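Local coordinates for EscD/YscD/HrpQ family type III secretion system inner membrane ring protein (Pseudomonas aeruginosa, PDB 6UID) that forms part of the inner-membrane ring of a type III secretion system, its cytosolic domain probably serving as the docking point for the sorting platform, at residues A[3-7]-A[53-58]; A[9-14]-A[37-41]; A[67-72]-A[86-92]; A[81-85]-A[95-99]. All blocks are in the same frame, centred on the assembly; numbering follows the deposited sequence.

Contact 1 (A[3-7]-A[53-58]); sequences MAWKI and VDAQGV
The indole of Trp-5 points its five-membered ring into the turn between strands 49-54 and 57-63, with the N-H leading. Its NE1 donates to Asp-54 O at 2.8 Å, and the acceptor lies in the plane of the indole. The angle at the hydrogen, 144°, shows a moderate bend, although the donor sits close to the C=O axis. Asp-54 O is gripped a second time by Gly-57 N from within the turn, so one carbonyl oxygen ties the hairpin shut and also holds the tryptophan.

A methyl group takes one face of the ring: Val-58 CG2 lies 4.2 Å from the centroid of the Trp-5 five-membered ring, a CH-pi contact. Val-53 CG1 comes obliquely to Trp-5 CD1 at 3.6 Å. With CG anti to the carbonyl carbon (chi1 -60°), Trp-5 turns its ring toward both valines. This is packing between the two sheets of a beta sandwich of the SMAD/FHA clan, one sheet contributing strand 5-9 and the other the 53-58 hairpin. Phe-97 of strand 93-98 meets the same indole edge-to-face. Where strand 5-9 begins, Ala-4 and Trp-5 both face Leu-21, a classic beta bulge.

Within the turn, Asp-54 OD1 accepts from Gln-56 N at 2.9 Å, an Asx turn. On the ring face opposite Val-58, a water donates to Ala-55 O at 2.8 Å and reaches Ala-4 O at 3.3 Å. The methyl of Ala-4 meets Asp-54 O at 4.0 Å.

Contact 2 (A[9-14]-A[37-41]); sequences FYSGLN and LVLLD
Asn-14 OD1 receives the backbone N of Leu-40 at 2.9 Å, nearly straight at 169° and in the plane of the amide carbonyl. The other half of the same amide is used as well: Asn-14 ND2 donates to Val-38 O at 3.0 Å, tilted slightly from the amide plane. In this SMAD/FHA-type beta sandwich, the side chain of a connecting loop thus imitates a strand partner, giving and taking one bond each along the backbone that leaves the short edge strand 37-38. Asn-14 CG lies beside the backbone N and opposite the carbonyl carbon (chi1 -58°), which turns the amide toward 38-40, and the two bonds together fix its rotation. A third bond, from Leu-13 N to Leu-40 O, is 3.0 Å long and joins the backbones directly.

Beneath this polar seam the contact turns apolar. Leu-39 CD2 lies over one face of the Phe-9 ring, 4.0 Å from its centroid, while Leu-37 CD1 meets the ring edge at Phe-9 CZ. The same Leu-39 CD2 also touches Asn-14 CG, and the Leu-39 and Asn-14 side chains cross at about a right angle. Leu-93 and Trp-95 of strand 93-98 add to the packing round Phe-9.

Toward the surface, Leu-13 and Leu-40 meet through their CB atoms. Gly-12 passes close beside the carboxylate of Asp-41. Ser-11 OG, whose strongest partner is the backbone N of Arg-94, also lies 2.7 Å from a water that is 2.8 Å from Asp-41 OD2.

Contact 3 (A[67-72]-A[86-92]); sequences CEPRQD and AGQTCGP
Gln-71 and Gln-88 lie side by side and point the same way from neighbouring antiparallel strands, 69-71 and 88-90, in the six-stranded sheet of this SMAD/FHA-type beta sandwich. Their amide planes are 62° apart, yet the bond between them is straight: Gln-88 NE2 meets Gln-71 OE1 at 3.0 Å, in the carbonyl plane and on a lone pair. The other claim on Gln-71 OE1 comes from Gln-83 N, so two N-H groups hold this oxygen. Gln-71 reaches out fully extended, whereas Gln-88 bends at chi2 (-65°) to bring its amide alongside.

The close-packed half of the contact runs on to Asp-72. Its backbone N bonds to Gly-87 O at 2.8 Å; Asp-72 OD1 takes Gly-87 N in return, from above the carboxylate plane. Ala-86 CB packs against Gln-71 CG. In the hydrogen-bonded pair Arg-70 and Thr-89, each backbone N meets the other residue's O at 2.9 Å.

Toward Cys-67 the direct bonds give way to sulfur packing and water. Cys-67 CB touches Cys-90 SG at 3.9 Å, and Cys-67 SG rests against Gly-91 CA. One water accepts from Glu-68 N and more weakly from Gly-91 N. A second donates to Glu-68 O at 2.7 Å, accepts from Gly-91 N and lies 2.8 Å from Thr-89 OG1.

Contact 4 (A[81-85]-A[95-99]); sequences ILQAL and WTFCD. Unlike the reference sequence in segment 95-99: Thr-96 (reference Ala).
Phe-97 takes the loop 81-85 against its ring: Ala-84 CA stands over one face, 3.9 Å from the ring centroid in a CH-pi contact, while Leu-82 O lies at the edge, near the ring plane. The loop leads toward strand 88-90 and runs almost perpendicular to strand 93-98, a central strand of the larger sheet in this SMAD/FHA-type beta sandwich. A direct hydrogen bond goes from Leu-85 N to Phe-97 O, 2.8 Å long and bent to 144° at the hydrogen.

Leucines flank the ring contact. Leu-82 CD1 reaches Trp-95 CH2 at 3.7 Å, the two side chains crossing at about a right angle, and Leu-85 CD2 packs on Cys-98 CB at 3.6 Å. The CB of Leu-85 leads away from the strand, but the branched end turns back to Cys-98.

Farther out, Leu-82 has a backbone bond with Val-58 of strand 57-63, which ties the start of the loop to the other sheet. Trp-95 lies against Leu-49 and Leu-51 of that same sheet. Thr-96 carries OG1 anti to its backbone nitrogen (chi1 -163°) and bonds through it to Ala-86 O, just beyond the loop. A water donates to the same Thr-96 OG1 at 2.7 Å and to Gln-83 O at 2.9 Å.

How the contacts relate
From the N terminus, strand 5-9 opens the loop that contact 1 closes at the turn 53-58. Contact 2 falls wholly within that loop, fastening the connection after strand 5-9 to the short strand 37-38; the two touch where Ile-7 packs on Leu-37. Contacts 3 and 4 both come after contacts 1 and 2 in the chain; between themselves their segments alternate, so they cross, and side-chain bonds tie them. Contact 4 returns to contact 1 through Lys-6 with Cys-98, and contact 2 meets contact 3 where Ser-11 packs on Pro-92. Contacts 1 and 2 join the two sheets, contact 3 pairs strands within the larger one, and contact 4 lays a loop against strand 93-98.

Contact 1 (A[3-7]-A[53-58])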
loop_
_atom_site.group_PDB
_atom_site.type_symbol
_atom_site.label_atom_id
_atom_site.label_comp_id
_atom_site.label_asym_id
_atom_site.label_seq_id
_atom_site.Cartn_x
_atom_site.Cartn_y
_atom_site.Cartn_z
ATOM N N MET A 3 -18.217 -7.466 2.960
ATOM C CA MET A 3 -17.324 -6.436 2.352
ATOM C C MET A 3 -16.500 -7.057 1.237
ATOM O O MET A 3 -16.493 -8.271 1.076
ATOM C CB MET A 3 -16.435 -5.822 3.411
ATOM C CG MET A 3 -17.225 -4.909 4.321
ATOM S SD MET A 3 -16.198 -4.078 5.514
ATOM C CE MET A 3 -17.303 -2.782 6.065
ATOM N N ALA A 4 -15.803 -6.210 0.478
ATOM C CA ALA A 4 -15.279 -6.563 -0.833
ATOM C C ALA A 4 -13.844 -7.089 -0.801
ATOM O O ALA A 4 -13.496 -8.036 -1.516
ATOM C CB ALA A 4 -15.319 -5.311 -1.718
ATOM N N TRP A 5 -13.002 -6.463 0.012
ATOM C CA TRP A 5 -11.585 -6.765 0.053
ATOM C C TRP A 5 -11.111 -6.582 1.479
ATOM O O TRP A 5 -11.766 -5.933 2.286
ATOM C CB TRP A 5 -10.798 -5.833 -0.891
ATOM C CG TRP A 5 -11.249 -5.963 -2.327
ATOM C CD1 TRP A 5 -12.141 -5.167 -2.977
ATOM C CD2 TRP A 5 -10.849 -6.965 -3.250
ATOM N NE1 TRP A 5 -12.323 -5.622 -4.251
ATOM C CE2 TRP A 5 -11.537 -6.724 -4.455
ATOM C CE3 TRP A 5 -9.975 -8.042 -3.175
ATOM C CZ2 TRP A 5 -11.369 -7.534 -5.587
ATOM C CZ3 TRP A 5 -9.813 -8.849 -4.292
ATOM C CH2 TRP A 5 -10.515 -8.584 -5.483
ATOM N N LYS A 6 -9.957 -7.140 1.788
ATOM C CA LYS A 6 -9.302 -6.881 3.057
ATOM C C LYS A 6 -7.853 -6.483 2.815
ATOM O O LYS A 6 -7.225 -6.915 1.841
ATOM C CB LYS A 6 -9.395 -8.084 4.001
ATOM C CG LYS A 6 -8.906 -9.387 3.416
ATOM C CD LYS A 6 -9.053 -10.526 4.436
ATOM C CE LYS A 6 -8.418 -11.775 3.886
ATOM N NZ LYS A 6 -8.623 -12.964 4.784
ATOM N N ILE A 7 -7.320 -5.653 3.702
ATOM C CA ILE A 7 -5.968 -5.129 3.621
ATOM C C ILE A 7 -5.185 -5.572 4.843
ATOM O O ILE A 7 -5.739 -5.647 5.949
ATOM C CB ILE A 7 -6.000 -3.596 3.486
ATOM C CG1 ILE A 7 -4.602 -3.014 3.391
ATOM C CG2 ILE A 7 -6.739 -2.953 4.647
ATOM C CD1 ILE A 7 -4.605 -1.627 2.723
ATOM N N VAL A 53 -12.004 1.607 -3.979
ATOM C CA VAL A 53 -12.315 0.193 -3.798
ATOM C C VAL A 53 -13.724 -0.077 -4.314
ATOM O O VAL A 53 -14.671 0.640 -3.969
ATOM C CB VAL A 53 -12.200 -0.201 -2.309
ATOM C CG1 VAL A 53 -12.541 -1.694 -2.106
ATOM C CG2 VAL A 53 -10.825 0.135 -1.737
ATOM N N ASP A 54 -13.882 -1.127 -5.094
ATOM C CA ASP A 54 -15.210 -1.591 -5.472
ATOM C C ASP A 54 -15.200 -3.110 -5.515
ATOM O O ASP A 54 -14.181 -3.746 -5.258
ATOM C CB ASP A 54 -15.684 -0.908 -6.753
ATOM C CG ASP A 54 -14.742 -1.117 -7.897
ATOM O OD1 ASP A 54 -14.280 -2.265 -8.070
ATOM O OD2 ASP A 54 -14.459 -0.131 -8.621
ATOM N N ALA A 55 -16.340 -3.704 -5.870
ATOM C CA ALA A 55 -16.417 -5.156 -5.854
ATOM C C ALA A 55 -15.460 -5.794 -6.847
ATOM O O ALA A 55 -15.039 -6.938 -6.646
ATOM C CB ALA A 55 -17.833 -5.600 -6.187
ATOM N N GLN A 56 -15.076 -5.069 -7.896
ATOM C CA GLN A 56 -14.223 -5.614 -8.934
ATOM C C GLN A 56 -12.738 -5.484 -8.619
ATOM O O GLN A 56 -11.939 -6.251 -9.171
ATOM C CB GLN A 56 -14.507 -4.899 -10.259
ATOM C CG GLN A 56 -15.901 -5.125 -10.827
ATOM C CD GLN A 56 -16.994 -4.372 -10.112
ATOM O OE1 GLN A 56 -16.873 -3.192 -9.816
ATOM N NE2 GLN A 56 -18.095 -5.066 -9.843
ATOM N N GLY A 57 -12.338 -4.543 -7.777
ATOM C CA GLY A 57 -10.922 -4.384 -7.525
ATOM C C GLY A 57 -10.577 -3.097 -6.805
ATOM O O GLY A 57 -11.447 -2.396 -6.263
ATOM N N VAL A 58 -9.267 -2.851 -6.752
ATOM C CA VAL A 58 -8.681 -1.750 -6.004
ATOM C C VAL A 58 -7.867 -0.907 -6.968
ATOM O O VAL A 58 -6.969 -1.424 -7.642
ATOM C CB VAL A 58 -7.804 -2.287 -4.861
ATOM C CG1 VAL A 58 -7.026 -1.166 -4.208
ATOM C CG2 VAL A 58 -8.670 -3.055 -3.897
HETATM O O HOH W 1 -15.295 -8.326 -4.231
#

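Contact 2 (A[9-14]-A[37-41])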
loop_
_atom_site.group_PDB
_atom_site.type_symbol
_atom_site.label_atom_id
_atom_site.label_comp_id
_atom_site.label_asym_id
_atom_site.label_seq_id
_atom_site.Cartn_x
_atom_site.Cartn_y
_atom_site.Cartn_z
ATOM N N PHE A 9 -1.341 -4.772 6.789
ATOM C CA PHE A 9 -0.174 -3.909 6.877
ATOM C C PHE A 9 1.044 -4.662 7.382
ATOM O O PHE A 9 0.942 -5.520 8.261
ATOM C CB PHE A 9 -0.476 -2.703 7.768
ATOM C CG PHE A 9 -1.552 -1.844 7.215
ATOM C CD1 PHE A 9 -1.358 -1.141 6.048
ATOM C CD2 PHE A 9 -2.778 -1.767 7.826
ATOM C CE1 PHE A 9 -2.366 -0.362 5.507
ATOM C CE2 PHE A 9 -3.791 -0.985 7.297
ATOM C CZ PHE A 9 -3.571 -0.274 6.138
ATOM N N TYR A 10 2.202 -4.350 6.791
ATOM C CA TYR A 10 3.478 -4.998 7.081
ATOM C C TYR A 10 4.549 -3.957 7.412
ATOM O O TYR A 10 5.726 -4.102 7.013
ATOM C CB TYR A 10 3.952 -5.824 5.891
ATOM C CG TYR A 10 3.074 -6.970 5.488
ATOM C CD1 TYR A 10 1.993 -6.782 4.660
ATOM C CD2 TYR A 10 3.361 -8.260 5.882
ATOM C CE1 TYR A 10 1.213 -7.852 4.261
ATOM C CE2 TYR A 10 2.588 -9.333 5.496
ATOM C CZ TYR A 10 1.531 -9.131 4.674
ATOM O OH TYR A 10 0.747 -10.204 4.282
ATOM N N SER A 11 4.159 -2.874 8.061
ATOM C CA SER A 11 5.103 -1.825 8.391
ATOM C C SER A 11 4.610 -0.996 9.564
ATOM O O SER A 11 3.408 -0.880 9.828
ATOM C CB SER A 11 5.327 -0.908 7.184
ATOM O OG SER A 11 4.122 -0.369 6.715
ATOM N N GLY A 12 5.575 -0.382 10.251
ATOM C CA GLY A 12 5.281 0.613 11.258
ATOM C C GLY A 12 4.560 0.029 12.460
ATOM O O GLY A 12 4.631 -1.169 12.746
ATOM N N LEU A 13 3.814 0.886 13.144
ATOM C CA LEU A 13 3.004 0.462 14.284
ATOM C C LEU A 13 1.726 -0.240 13.862
ATOM O O LEU A 13 0.988 -0.747 14.719
ATOM C CB LEU A 13 2.705 1.642 15.217
ATOM C CG LEU A 13 3.954 2.257 15.851
ATOM C CD1 LEU A 13 3.568 3.477 16.656
ATOM C CD2 LEU A 13 4.670 1.257 16.733
ATOM N N ASN A 14 1.463 -0.315 12.569
ATOM C CA ASN A 14 0.347 -1.071 12.031
ATOM C C ASN A 14 0.727 -2.490 11.629
ATOM O O ASN A 14 -0.114 -3.206 11.093
ATOM C CB ASN A 14 -0.251 -0.353 10.811
ATOM C CG ASN A 14 -0.730 1.059 11.135
ATOM O OD1 ASN A 14 0.080 1.984 11.236
ATOM N ND2 ASN A 14 -2.034 1.231 11.281
ATOM N N LEU A 37 -8.007 4.937 7.265
ATOM C CA LEU A 37 -7.112 3.997 7.921
ATOM C C LEU A 37 -5.946 4.831 8.446
ATOM O O LEU A 37 -5.201 5.419 7.659
ATOM C CB LEU A 37 -6.633 2.941 6.928
ATOM C CG LEU A 37 -7.727 2.135 6.222
ATOM C CD1 LEU A 37 -7.149 1.131 5.200
ATOM C CD2 LEU A 37 -8.594 1.430 7.244
ATOM N N VAL A 38 -5.808 4.912 9.770
ATOM C CA VAL A 38 -4.764 5.725 10.397
ATOM C C VAL A 38 -3.474 4.915 10.509
ATOM O O VAL A 38 -3.449 3.836 11.113
ATOM C CB VAL A 38 -5.222 6.251 11.770
ATOM C CG1 VAL A 38 -4.107 7.014 12.432
ATOM C CG2 VAL A 38 -6.435 7.137 11.598
ATOM N N LEU A 39 -2.404 5.448 9.927
ATOM C CA LEU A 39 -1.110 4.798 9.859
ATOM C C LEU A 39 -0.149 5.566 10.736
ATOM O O LEU A 39 -0.053 6.794 10.615
ATOM C CB LEU A 39 -0.558 4.844 8.433
ATOM C CG LEU A 39 -1.363 4.128 7.367
ATOM C CD1 LEU A 39 -0.728 4.387 5.993
ATOM C CD2 LEU A 39 -1.435 2.649 7.660
ATOM N N LEU A 40 0.555 4.847 11.610
ATOM C CA LEU A 40 1.482 5.422 12.579
ATOM C C LEU A 40 2.871 4.898 12.242
ATOM O O LEU A 40 3.185 3.733 12.509
ATOM C CB LEU A 40 1.066 5.050 13.997
ATOM C CG LEU A 40 -0.340 5.513 14.395
ATOM C CD1 LEU A 40 -0.620 5.140 15.831
ATOM C CD2 LEU A 40 -0.510 6.995 14.150
ATOM N N ASP A 41 3.686 5.741 11.620
ATOM C CA ASP A 41 5.046 5.375 11.243
ATOM C C ASP A 41 5.775 6.654 10.861
ATOM O O ASP A 41 5.160 7.651 10.469
ATOM C CB ASP A 41 5.030 4.373 10.077
ATOM C CG ASP A 41 6.349 3.613 9.884
ATOM O OD1 ASP A 41 7.285 3.761 10.713
ATOM O OD2 ASP A 41 6.448 2.855 8.890
HETATM O O HOH W 2 4.060 2.193 7.555
#

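Contact 3 (A[67-72]-A[86-92])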
loop_
_atom_site.group_PDB
_atom_site.type_symbol
_atom_site.label_atom_id
_atom_site.label_comp_id
_atom_site.label_asym_id
_atom_site.label_seq_id
_atom_site.Cartn_x
_atom_site.Cartn_y
_atom_site.Cartn_z
ATOM N N CYS A 67 6.978 10.345 -2.212
ATOM C CA CYS A 67 6.913 8.902 -2.306
ATOM C C CYS A 67 6.493 8.493 -3.710
ATOM O O CYS A 67 5.977 9.297 -4.496
ATOM C CB CYS A 67 5.913 8.328 -1.303
ATOM S SG CYS A 67 6.420 8.563 0.431
ATOM N N GLU A 68 6.756 7.230 -4.029
ATOM C CA GLU A 68 6.332 6.641 -5.289
ATOM C C GLU A 68 5.683 5.296 -4.966
ATOM O O GLU A 68 6.349 4.419 -4.387
ATOM C CB GLU A 68 7.536 6.440 -6.206
ATOM C CG GLU A 68 7.222 5.822 -7.553
ATOM C CD GLU A 68 6.830 6.861 -8.581
ATOM O OE1 GLU A 68 5.781 7.510 -8.403
ATOM O OE2 GLU A 68 7.582 7.037 -9.562
ATOM N N PRO A 69 4.428 5.077 -5.336
ATOM C CA PRO A 69 3.813 3.772 -5.085
ATOM C C PRO A 69 4.407 2.733 -6.022
ATOM O O PRO A 69 4.619 2.990 -7.215
ATOM C CB PRO A 69 2.334 4.016 -5.394
ATOM C CG PRO A 69 2.367 5.100 -6.441
ATOM C CD PRO A 69 3.518 6.003 -6.031
ATOM N N ARG A 70 4.710 1.571 -5.458
ATOM C CA ARG A 70 5.301 0.476 -6.220
ATOM C C ARG A 70 4.543 -0.805 -5.915
ATOM O O ARG A 70 3.997 -0.982 -4.822
ATOM C CB ARG A 70 6.769 0.318 -5.903
ATOM C CG ARG A 70 7.570 1.543 -6.319
ATOM C CD ARG A 70 9.033 1.450 -5.936
ATOM N NE ARG A 70 9.731 2.677 -6.309
ATOM C CZ ARG A 70 10.284 2.904 -7.488
ATOM N NH1 ARG A 70 10.268 1.975 -8.443
ATOM N NH2 ARG A 70 10.862 4.081 -7.711
ATOM N N GLN A 71 4.495 -1.684 -6.911
ATOM C CA GLN A 71 3.886 -2.997 -6.784
ATOM C C GLN A 71 4.962 -3.990 -7.192
ATOM O O GLN A 71 5.432 -3.974 -8.335
ATOM C CB GLN A 71 2.650 -3.098 -7.668
ATOM C CG GLN A 71 2.037 -4.474 -7.654
ATOM C CD GLN A 71 0.768 -4.530 -8.451
ATOM O OE1 GLN A 71 -0.317 -4.406 -7.914
ATOM N NE2 GLN A 71 0.908 -4.692 -9.760
ATOM N N ASP A 72 5.424 -4.792 -6.239
ATOM C CA ASP A 72 6.578 -5.670 -6.457
ATOM C C ASP A 72 7.755 -4.899 -7.066
ATOM O O ASP A 72 8.463 -5.377 -7.964
ATOM C CB ASP A 72 6.181 -6.891 -7.294
ATOM C CG ASP A 72 5.202 -7.801 -6.574
ATOM O OD1 ASP A 72 5.255 -7.882 -5.317
ATOM O OD2 ASP A 72 4.366 -8.423 -7.267
ATOM N N ALA A 86 -0.008 -9.028 -4.326
ATOM C CA ALA A 86 1.278 -8.462 -4.693
ATOM C C ALA A 86 1.758 -7.522 -3.588
ATOM O O ALA A 86 0.960 -6.975 -2.819
ATOM C CB ALA A 86 1.157 -7.710 -6.014
ATOM N N GLY A 87 3.073 -7.352 -3.474
ATOM C CA GLY A 87 3.611 -6.459 -2.451
ATOM C C GLY A 87 3.514 -4.997 -2.823
ATOM O O GLY A 87 4.150 -4.551 -3.786
ATOM N N GLN A 88 2.712 -4.230 -2.094
ATOM C CA GLN A 88 2.505 -2.817 -2.364
ATOM C C GLN A 88 3.356 -2.000 -1.394
ATOM O O GLN A 88 3.380 -2.272 -0.187
ATOM C CB GLN A 88 1.023 -2.447 -2.169
ATOM C CG GLN A 88 0.030 -3.360 -2.836
ATOM C CD GLN A 88 0.084 -3.363 -4.363
ATOM O OE1 GLN A 88 0.622 -2.443 -4.989
ATOM N NE2 GLN A 88 -0.514 -4.370 -4.966
ATOM N N THR A 89 4.025 -0.972 -1.903
ATOM C CA THR A 89 4.772 -0.054 -1.051
ATOM C C THR A 89 4.486 1.376 -1.467
ATOM O O THR A 89 4.132 1.649 -2.612
ATOM C CB THR A 89 6.289 -0.284 -1.056
ATOM O OG1 THR A 89 6.792 -0.093 -2.390
ATOM C CG2 THR A 89 6.617 -1.667 -0.592
ATOM N N CYS A 90 4.620 2.289 -0.498
ATOM C CA CYS A 90 4.530 3.722 -0.763
ATOM C C CYS A 90 5.411 4.359 0.317
ATOM O O CYS A 90 4.968 4.559 1.450
ATOM C CB CYS A 90 3.094 4.200 -0.709
ATOM S SG CYS A 90 2.882 5.847 -1.397
ATOM N N GLY A 91 6.700 4.490 0.012
ATOM C CA GLY A 91 7.646 4.911 1.025
ATOM C C GLY A 91 7.666 3.937 2.192
ATOM O O GLY A 91 7.809 2.724 2.002
ATOM N N PRO A 92 7.491 4.438 3.417
ATOM C CA PRO A 92 7.533 3.535 4.573
ATOM C C PRO A 92 6.419 2.508 4.593
ATOM O O PRO A 92 6.561 1.475 5.255
ATOM C CB PRO A 92 7.432 4.477 5.782
ATOM C CG PRO A 92 6.914 5.748 5.247
ATOM C CD PRO A 92 7.277 5.843 3.803
HETATM O O HOH W 3 7.415 2.635 -2.592
HETATM O O HOH W 4 8.439 5.776 -2.102
HETATM O O HOH W 5 1.287 0.215 -4.921
#

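Contact 4 (A[81-85]-A[95-99])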
loop_
_atom_site.group_PDB
_atom_site.type_symbol
_atom_site.label_atom_id
_atom_site.label_comp_id
_atom_site.label_asym_id
_atom_site.label_seq_id
_atom_site.Cartn_x
_atom_site.Cartn_y
_atom_site.Cartn_z
ATOM N N ILE A 81 -4.952 -0.381 -11.673
ATOM C CA ILE A 81 -5.600 -1.440 -10.910
ATOM C C ILE A 81 -4.500 -2.281 -10.280
ATOM O O ILE A 81 -3.607 -2.775 -10.978
ATOM C CB ILE A 81 -6.511 -2.298 -11.799
ATOM C CG1 ILE A 81 -7.709 -1.484 -12.320
ATOM C CG2 ILE A 81 -6.976 -3.550 -11.053
ATOM C CD1 ILE A 81 -8.670 -1.004 -11.275
ATOM N N LEU A 82 -4.553 -2.415 -8.970
ATOM C CA LEU A 82 -3.537 -3.136 -8.217
ATOM C C LEU A 82 -3.918 -4.606 -8.099
ATOM O O LEU A 82 -5.094 -4.971 -8.200
ATOM C CB LEU A 82 -3.360 -2.490 -6.858
ATOM C CG LEU A 82 -2.888 -1.036 -6.889
ATOM C CD1 LEU A 82 -2.783 -0.522 -5.448
ATOM C CD2 LEU A 82 -1.584 -0.861 -7.647
ATOM N N GLN A 83 -2.902 -5.459 -7.944
ATOM C CA GLN A 83 -3.085 -6.905 -7.934
ATOM C C GLN A 83 -3.125 -7.466 -6.516
ATOM O O GLN A 83 -2.240 -7.200 -5.696
ATOM C CB GLN A 83 -2.006 -7.605 -8.758
ATOM C CG GLN A 83 -2.303 -7.542 -10.278
ATOM C CD GLN A 83 -3.730 -7.986 -10.649
ATOM O OE1 GLN A 83 -4.457 -7.264 -11.337
ATOM N NE2 GLN A 83 -4.126 -9.172 -10.192
ATOM N N ALA A 84 -4.137 -8.285 -6.248
ATOM C CA ALA A 84 -4.242 -8.921 -4.947
ATOM C C ALA A 84 -3.007 -9.771 -4.664
ATOM O O ALA A 84 -2.492 -10.488 -5.532
ATOM C CB ALA A 84 -5.501 -9.791 -4.897
ATOM N N LEU A 85 -2.530 -9.647 -3.427
ATOM C CA LEU A 85 -1.418 -10.395 -2.853
ATOM C C LEU A 85 -0.069 -10.000 -3.427
ATOM O O LEU A 85 0.942 -10.564 -3.016
ATOM C CB LEU A 85 -1.624 -11.913 -2.869
ATOM C CG LEU A 85 -2.792 -12.363 -1.999
ATOM C CD1 LEU A 85 -2.859 -13.872 -2.015
ATOM C CD2 LEU A 85 -2.693 -11.897 -0.564
ATOM N N TRP A 95 2.092 -2.950 2.297
ATOM C CA TRP A 95 0.760 -3.506 2.479
ATOM C C TRP A 95 0.438 -4.469 1.352
ATOM O O TRP A 95 1.111 -4.499 0.316
ATOM C CB TRP A 95 -0.294 -2.389 2.526
ATOM C CG TRP A 95 -0.436 -1.560 1.268
ATOM C CD1 TRP A 95 0.388 -0.553 0.851
ATOM C CD2 TRP A 95 -1.482 -1.641 0.306
ATOM N NE1 TRP A 95 -0.087 -0.012 -0.311
ATOM C CE2 TRP A 95 -1.239 -0.655 -0.666
ATOM C CE3 TRP A 95 -2.612 -2.453 0.171
ATOM C CZ2 TRP A 95 -2.084 -0.465 -1.762
ATOM C CZ3 TRP A 95 -3.460 -2.257 -0.904
ATOM C CH2 TRP A 95 -3.179 -1.287 -1.883
ATOM N N THR A 96 -0.605 -5.268 1.554
ATOM C CA THR A 96 -1.186 -6.045 0.479
ATOM C C THR A 96 -2.680 -6.158 0.721
ATOM O O THR A 96 -3.184 -5.815 1.798
ATOM C CB THR A 96 -0.554 -7.427 0.372
ATOM O OG1 THR A 96 -0.877 -7.965 -0.923
ATOM C CG2 THR A 96 -1.061 -8.316 1.482
ATOM N N PHE A 97 -3.401 -6.652 -0.268
ATOM C CA PHE A 97 -4.832 -6.845 -0.125
ATOM C C PHE A 97 -5.228 -8.153 -0.777
ATOM O O PHE A 97 -4.514 -8.672 -1.648
ATOM C CB PHE A 97 -5.637 -5.659 -0.701
ATOM C CG PHE A 97 -5.711 -5.640 -2.208
ATOM C CD1 PHE A 97 -4.669 -5.119 -2.934
ATOM C CD2 PHE A 97 -6.816 -6.147 -2.860
ATOM C CE1 PHE A 97 -4.738 -5.118 -4.347
ATOM C CE2 PHE A 97 -6.884 -6.160 -4.239
ATOM C CZ PHE A 97 -5.850 -5.632 -4.967
ATOM N N CYS A 98 -6.388 -8.668 -0.404
ATOM C CA CYS A 98 -6.949 -9.830 -1.078
ATOM C C CYS A 98 -8.425 -9.986 -0.781
ATOM O O CYS A 98 -9.018 -9.240 0.005
ATOM C CB CYS A 98 -6.189 -11.115 -0.739
ATOM S SG CYS A 98 -6.364 -11.680 0.958
ATOM N N ASP A 99 -9.031 -10.957 -1.454
ATOM C CA ASP A 99 -10.443 -11.242 -1.277
ATOM C C ASP A 99 -10.688 -11.838 0.104
ATOM O O ASP A 99 -9.799 -12.488 0.675
ATOM C CB ASP A 99 -10.893 -12.220 -2.365
ATOM C CG ASP A 99 -12.248 -12.834 -2.089
ATOM O OD1 ASP A 99 -13.263 -12.256 -2.528
ATOM O OD2 ASP A 99 -12.296 -13.897 -1.443
HETATM O O HOH W 6 -1.847 -6.493 -2.952
#